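Local atomic coordinates of response regulator receiver protein (Dyadobacter fermentans, PDB entry 4XLT), a protein that probably acts as a phosphorylation-controlled receiver in two-component signalling, taking a phosphoryl group at the C-terminal end of a central strand of its parallel beta-sheet. Residues 77-80 against 81-84; 120-123 against 124-128. One frame throughout, in Å; residues are numbered along the deposited sequence.

Interaction 1 (77-80 against 81-84)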
HETATM    1  N   MSE A  77      -1.861 -10.597  -3.605  1.00 27.47           N
HETATM    2  CA  MSE A  77      -3.129 -10.936  -2.962  1.00 29.83           C
HETATM    3  C   MSE A  77      -3.042 -10.852  -1.436  1.00 24.59           C
HETATM    4  O   MSE A  77      -4.062 -10.776  -0.753  1.00 18.50           O
HETATM    5  CB  MSE A  77      -3.582 -12.336  -3.389  1.00 20.80           C
HETATM    6  CG  MSE A  77      -4.180 -12.397  -4.788  1.00 33.83           C
HETATM    7 SE   MSE A  77      -4.423 -14.220  -5.460  0.85 61.48          SE
HETATM    8  CE  MSE A  77      -4.563 -15.163  -3.758  1.00 42.63           C
ATOM      9  N   LEU A  78      -1.823 -10.866  -0.905  1.00 14.67           N
ATOM     10  CA  LEU A  78      -1.613 -10.688   0.529  1.00 24.89           C
ATOM     11  C   LEU A  78      -2.120  -9.318   0.977  1.00 19.79           C
ATOM     12  O   LEU A  78      -2.143  -8.378   0.184  1.00 23.79           O
ATOM     13  CB  LEU A  78      -0.132 -10.842   0.878  1.00 11.00           C
ATOM     14  CG  LEU A  78       0.463 -12.227   0.627  1.00 11.06           C
ATOM     15  CD1 LEU A  78       1.976 -12.193   0.781  1.00  9.89           C
ATOM     16  CD2 LEU A  78      -0.160 -13.249   1.569  1.00 11.69           C
ATOM     17  N   PRO A  79      -2.541  -9.206   2.248  1.00 13.62           N
ATOM     18  CA  PRO A  79      -3.010  -7.915   2.763  1.00 14.61           C
ATOM     19  C   PRO A  79      -1.912  -6.867   2.691  1.00 12.96           C
ATOM     20  O   PRO A  79      -0.747  -7.197   2.890  1.00 23.21           O
ATOM     21  CB  PRO A  79      -3.380  -8.227   4.217  1.00 16.45           C
ATOM     22  CG  PRO A  79      -3.629  -9.703   4.239  1.00 15.00           C
ATOM     23  CD  PRO A  79      -2.664 -10.279   3.250  1.00 13.38           C
ATOM     24  N   GLU A  80      -2.278  -5.623   2.401  1.00 17.48           N
ATOM     25  CA  GLU A  80      -1.297  -4.557   2.246  1.00 15.59           C
ATOM     26  C   GLU A  80      -0.506  -4.327   3.535  1.00 23.12           C
ATOM     27  O   GLU A  80       0.657  -3.924   3.497  1.00 24.69           O
ATOM     28  CB  GLU A  80      -1.993  -3.267   1.796  1.00 15.95           C
ATOM     29  CG  GLU A  80      -2.600  -3.372   0.399  1.00 35.19           C
ATOM     30  CD  GLU A  80      -3.398  -2.146  -0.017  1.00 42.28           C
ATOM     31  OE1 GLU A  80      -3.770  -1.333   0.858  1.00 44.10           O
ATOM     32  OE2 GLU A  80      -3.659  -1.998  -1.229  1.00 43.38           O
ATOM     33  N   ALA A  81      -1.133  -4.607   4.671  1.00 17.57           N
ATOM     34  CA  ALA A  81      -0.498  -4.400   5.966  1.00 18.37           C
ATOM     35  C   ALA A  81       0.701  -5.323   6.187  1.00 21.90           C
ATOM     36  O   ALA A  81       1.621  -4.977   6.928  1.00 27.01           O
ATOM     37  CB  ALA A  81      -1.511  -4.583   7.079  1.00 25.70           C
ATOM     38  N   VAL A  82       0.702  -6.493   5.554  1.00 17.26           N
ATOM     39  CA  VAL A  82       1.835  -7.397   5.705  1.00 16.91           C
ATOM     40  C   VAL A  82       2.877  -7.125   4.614  1.00 14.67           C
ATOM     41  O   VAL A  82       4.076  -7.281   4.842  1.00 23.97           O
ATOM     42  CB  VAL A  82       1.396  -8.890   5.696  1.00 27.42           C
ATOM     43  CG1 VAL A  82       1.022  -9.358   4.303  1.00 29.92           C
ATOM     44  CG2 VAL A  82       2.497  -9.770   6.264  1.00 27.63           C
ATOM     45  N   ARG A  83       2.419  -6.682   3.446  1.00 16.02           N
ATOM     46  CA  ARG A  83       3.321  -6.331   2.352  1.00 12.17           C
ATOM     47  C   ARG A  83       4.168  -5.113   2.701  1.00 11.37           C
ATOM     48  O   ARG A  83       5.286  -4.968   2.214  1.00 21.30           O
ATOM     49  CB  ARG A  83       2.534  -6.072   1.066  1.00 11.68           C
ATOM     50  CG  ARG A  83       2.358  -7.310   0.197  1.00 15.91           C
ATOM     51  CD  ARG A  83       1.062  -7.271  -0.589  1.00 13.26           C
ATOM     52  NE  ARG A  83       0.833  -5.974  -1.217  1.00 16.18           N
ATOM     53  CZ  ARG A  83      -0.353  -5.559  -1.647  1.00 26.29           C
ATOM     54  NH1 ARG A  83      -1.419  -6.340  -1.513  1.00 27.36           N
ATOM     55  NH2 ARG A  83      -0.479  -4.363  -2.207  1.00 28.92           N
ATOM     56  N   ALA A  84       3.632  -4.248   3.555  1.00 12.21           N
ATOM     57  CA  ALA A  84       4.334  -3.038   3.967  1.00 12.37           C
ATOM     58  C   ALA A  84       5.531  -3.357   4.864  1.00 16.80           C
ATOM     59  O   ALA A  84       6.421  -2.525   5.043  1.00 24.33           O
ATOM     60  CB  ALA A  84       3.376  -2.086   4.677  1.00 13.79           C
TER
HETATM   61  O   HOH W   1      -3.757  -4.159  -3.091  1.00 24.86           O

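Interaction 2 (120-123 against 124-128)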
ATOM      1  N   PRO A 120      27.679  -6.924   0.190  1.00 56.47           N
ATOM      2  CA  PRO A 120      27.799  -5.481   0.446  1.00 55.05           C
ATOM      3  C   PRO A 120      26.814  -4.652  -0.378  1.00 48.60           C
ATOM      4  O   PRO A 120      26.365  -3.599   0.076  1.00 49.34           O
ATOM      5  CB  PRO A 120      29.248  -5.170   0.045  1.00 54.52           C
ATOM      6  CG  PRO A 120      29.629  -6.258  -0.894  1.00 52.88           C
ATOM      7  CD  PRO A 120      28.916  -7.477  -0.394  1.00 57.98           C
ATOM      8  N   LEU A 121      26.478  -5.132  -1.570  1.00 44.33           N
ATOM      9  CA  LEU A 121      25.523  -4.446  -2.431  1.00 45.82           C
ATOM     10  C   LEU A 121      24.132  -4.468  -1.809  1.00 45.80           C
ATOM     11  O   LEU A 121      23.393  -3.484  -1.879  1.00 42.37           O
ATOM     12  CB  LEU A 121      25.504  -5.091  -3.822  1.00 58.54           C
ATOM     13  CG  LEU A 121      24.684  -4.457  -4.949  1.00 64.93           C
ATOM     14  CD1 LEU A 121      25.369  -4.714  -6.282  1.00 76.56           C
ATOM     15  CD2 LEU A 121      23.257  -4.994  -4.982  1.00 56.87           C
ATOM     16  N   LEU A 122      23.779  -5.596  -1.202  1.00 44.81           N
ATOM     17  CA  LEU A 122      22.456  -5.759  -0.617  1.00 40.05           C
ATOM     18  C   LEU A 122      22.348  -5.019   0.712  1.00 33.66           C
ATOM     19  O   LEU A 122      21.320  -4.409   1.005  1.00 30.98           O
ATOM     20  CB  LEU A 122      22.128  -7.242  -0.428  1.00 40.74           C
ATOM     21  CG  LEU A 122      20.665  -7.566  -0.115  1.00 47.86           C
ATOM     22  CD1 LEU A 122      20.186  -8.741  -0.944  1.00 53.95           C
ATOM     23  CD2 LEU A 122      20.480  -7.862   1.356  1.00 54.85           C
ATOM     24  N   ARG A 123      23.410  -5.078   1.509  1.00 33.40           N
ATOM     25  CA  ARG A 123      23.450  -4.394   2.800  1.00 34.02           C
ATOM     26  C   ARG A 123      23.245  -2.888   2.642  1.00 38.14           C
ATOM     27  O   ARG A 123      22.551  -2.256   3.442  1.00 36.04           O
ATOM     28  CB  ARG A 123      24.775  -4.682   3.511  1.00 36.71           C
ATOM     29  CG  ARG A 123      25.086  -3.754   4.679  1.00 40.58           C
ATOM     30  CD  ARG A 123      25.600  -4.530   5.883  1.00 44.61           C
ATOM     31  NE  ARG A 123      26.596  -5.532   5.509  1.00 47.86           N
ATOM     32  CZ  ARG A 123      26.995  -6.519   6.305  1.00 51.21           C
ATOM     33  NH1 ARG A 123      26.483  -6.641   7.522  1.00 53.21           N
ATOM     34  NH2 ARG A 123      27.903  -7.389   5.884  1.00 54.46           N
ATOM     35  N   GLU A 124      23.844  -2.318   1.603  1.00 36.74           N
ATOM     36  CA  GLU A 124      23.669  -0.899   1.327  1.00 49.37           C
ATOM     37  C   GLU A 124      22.242  -0.639   0.864  1.00 45.94           C
ATOM     38  O   GLU A 124      21.619   0.354   1.242  1.00 45.75           O
ATOM     39  CB  GLU A 124      24.672  -0.423   0.274  1.00 58.64           C
ATOM     40  CG  GLU A 124      24.862   1.087   0.238  1.00 72.90           C
ATOM     41  CD  GLU A 124      25.473   1.636   1.518  1.00 79.06           C
ATOM     42  OE1 GLU A 124      26.141   0.867   2.242  1.00 76.94           O
ATOM     43  OE2 GLU A 124      25.284   2.839   1.802  1.00 81.35           O
ATOM     44  N   LEU A 125      21.728  -1.554   0.050  1.00 43.30           N
ATOM     45  CA  LEU A 125      20.380  -1.444  -0.488  1.00 34.42           C
ATOM     46  C   LEU A 125      19.325  -1.555   0.616  1.00 37.03           C
ATOM     47  O   LEU A 125      18.233  -1.001   0.496  1.00 33.26           O
ATOM     48  CB  LEU A 125      20.156  -2.518  -1.553  1.00 31.96           C
ATOM     49  CG  LEU A 125      19.025  -2.296  -2.557  1.00 40.81           C
ATOM     50  CD1 LEU A 125      19.097  -0.895  -3.144  1.00 43.95           C
ATOM     51  CD2 LEU A 125      19.099  -3.339  -3.660  1.00 39.31           C
ATOM     52  N   LEU A 126      19.656  -2.262   1.692  1.00 35.22           N
ATOM     53  CA  LEU A 126      18.738  -2.393   2.820  1.00 35.56           C
ATOM     54  C   LEU A 126      18.616  -1.087   3.601  1.00 37.99           C
ATOM     55  O   LEU A 126      17.595  -0.840   4.246  1.00 34.55           O
ATOM     56  CB  LEU A 126      19.185  -3.517   3.754  1.00 40.98           C
ATOM     57  CG  LEU A 126      19.120  -4.937   3.194  1.00 39.40           C
ATOM     58  CD1 LEU A 126      19.519  -5.945   4.258  1.00 43.42           C
ATOM     59  CD2 LEU A 126      17.738  -5.240   2.642  1.00 40.07           C
ATOM     60  N   LYS A 127      19.659  -0.262   3.549  1.00 41.91           N
ATOM     61  CA  LYS A 127      19.626   1.049   4.193  1.00 36.01           C
ATOM     62  C   LYS A 127      18.552   1.923   3.555  1.00 35.09           C
ATOM     63  O   LYS A 127      17.896   2.714   4.233  1.00 31.57           O
ATOM     64  CB  LYS A 127      20.987   1.745   4.099  1.00 39.56           C
ATOM     65  CG  LYS A 127      22.120   1.069   4.861  1.00 46.74           C
ATOM     66  CD  LYS A 127      23.354   1.968   4.902  1.00 53.65           C
ATOM     67  CE  LYS A 127      24.539   1.292   5.579  1.00 60.53           C
ATOM     68  NZ  LYS A 127      25.093   0.172   4.767  1.00 62.16           N
ATOM     69  N   ARG A 128      18.382   1.768   2.246  1.00 37.29           N
ATOM     70  CA  ARG A 128      17.402   2.544   1.496  1.00 37.97           C
ATOM     71  C   ARG A 128      15.965   2.129   1.806  1.00 31.28           C
ATOM     72  O   ARG A 128      15.079   2.976   1.928  1.00 27.28           O
ATOM     73  CB  ARG A 128      17.659   2.413  -0.010  1.00 46.09           C
ATOM     74  CG  ARG A 128      18.766   3.310  -0.544  1.00 58.90           C
ATOM     75  CD  ARG A 128      18.991   3.095  -2.038  1.00 59.83           C
ATOM     76  NE  ARG A 128      17.746   3.146  -2.805  1.00 63.94           N
ATOM     77  CZ  ARG A 128      17.671   2.982  -4.124  1.00 65.51           C
ATOM     78  NH1 ARG A 128      18.773   2.760  -4.828  1.00 75.05           N
ATOM     79  NH2 ARG A 128      16.497   3.040  -4.743  1.00 46.18           N
TER
HETATM   80  O   HOH W   2      28.170  -0.996   0.198  1.00 37.59           O

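Interaction 1 (77-80 against 81-84)
The guanidinium of Arg83 lies against Glu80, whose CA sits over the centre of one face and whose CG is 3.5 Å from NH2 of Arg83. Leu78 O meets the same group at its edge, and water 1 lies in its plane. This is the N-terminal turn of the short helix 80-83 in a CheY-like receiver domain, with Pro79 at the N-cap and a helix arginine folded back beside Glu80 toward the carbonyl of Leu78. Bends at chi2 (149°) and chi3 (46°) return the Arg83 chain along the entering loop, where NH1 donates to Leu78 O at 2.7 Å, nearly in line with the carbonyl. The carboxylate of Glu80 stands almost perpendicular to the guanidinium, at 87°. Its OE2 stays 4.1 Å from NH2 of Arg83, too far for a salt bridge, and water 1 spans them, weakly on the arginine side. Each charge is instead paired across a subunit boundary: Glu80 with Arg83 of the second subunit, Arg83 with Glu80 of the third. A leucine in place of Arg83 has no N-H to offer, and would probably leave Leu78 O without this bond and Glu80 of the third subunit without its charged mate. On the buried side of the turn, Val82 CG1 packs on Leu78 CB. Pro79 O accepts two backbone bonds, from Val82 N above its carbonyl plane and from Arg83 N within that plane at 3.3 Å.

Interaction 2 (120-123 against 124-128)
Leu122 CD2 meets Leu126 CD1 at 3.6 Å, an i to i+4 pair on the buried side of the amphipathic helix 119-129, the C-terminal helix of the receiver fold. Leu126 CG lies beside the backbone N (chi1 -67°), which brings it within 3.1 Å of Leu122 O and sets both its methyl groups near CD2 of Leu122. The turn beneath is fastened by Leu126 N, which donates to Leu122 O at 2.8 Å and only weakly to Arg123 O. Further bonds from Glu124 N to Pro120 O and from Leu125 N to Leu121 O continue the alpha-helical pattern. Both leucines pack against the sheet, touching Phe6, with Leu58 against Leu122 and Val56 against Leu126; Leu125 turns to Gln111 and Leu113 on the edge strand.

Polar chains occupy a more exposed side. Lys127 bends at its last torsion (chi4 69°), bringing NZ to 3.9 Å from Arg123 CG and into a salt bridge with Glu124. Water 2 donates to Pro120 O and, weakly, to Glu124 OE1. That same OE1 receives Lys127 NZ at 2.8 Å, approached from above the carboxylate plane.

In the fold
Interactions 1 and 2 illustrate how one short-range principle, a side chain reaching three to five residues along a turn, serves different ends in one receiver domain. Their centres are 23 Å apart and their nearest atoms about 11 Å, without touching. Residues 77-84 precede strand 86-92, while 120-128 follow the edge strand 109-114. Interaction 1 lies at subunit boundaries; near interaction 2, Arg128 at the end of its segment makes a weak hydrogen bond to Gln48 O of the third subunit. Asp60, the predicted phosphorylation site, ends strand 54-60, whose Val56 and Leu58 lie against interaction 2; it carries no phosphoryl group here.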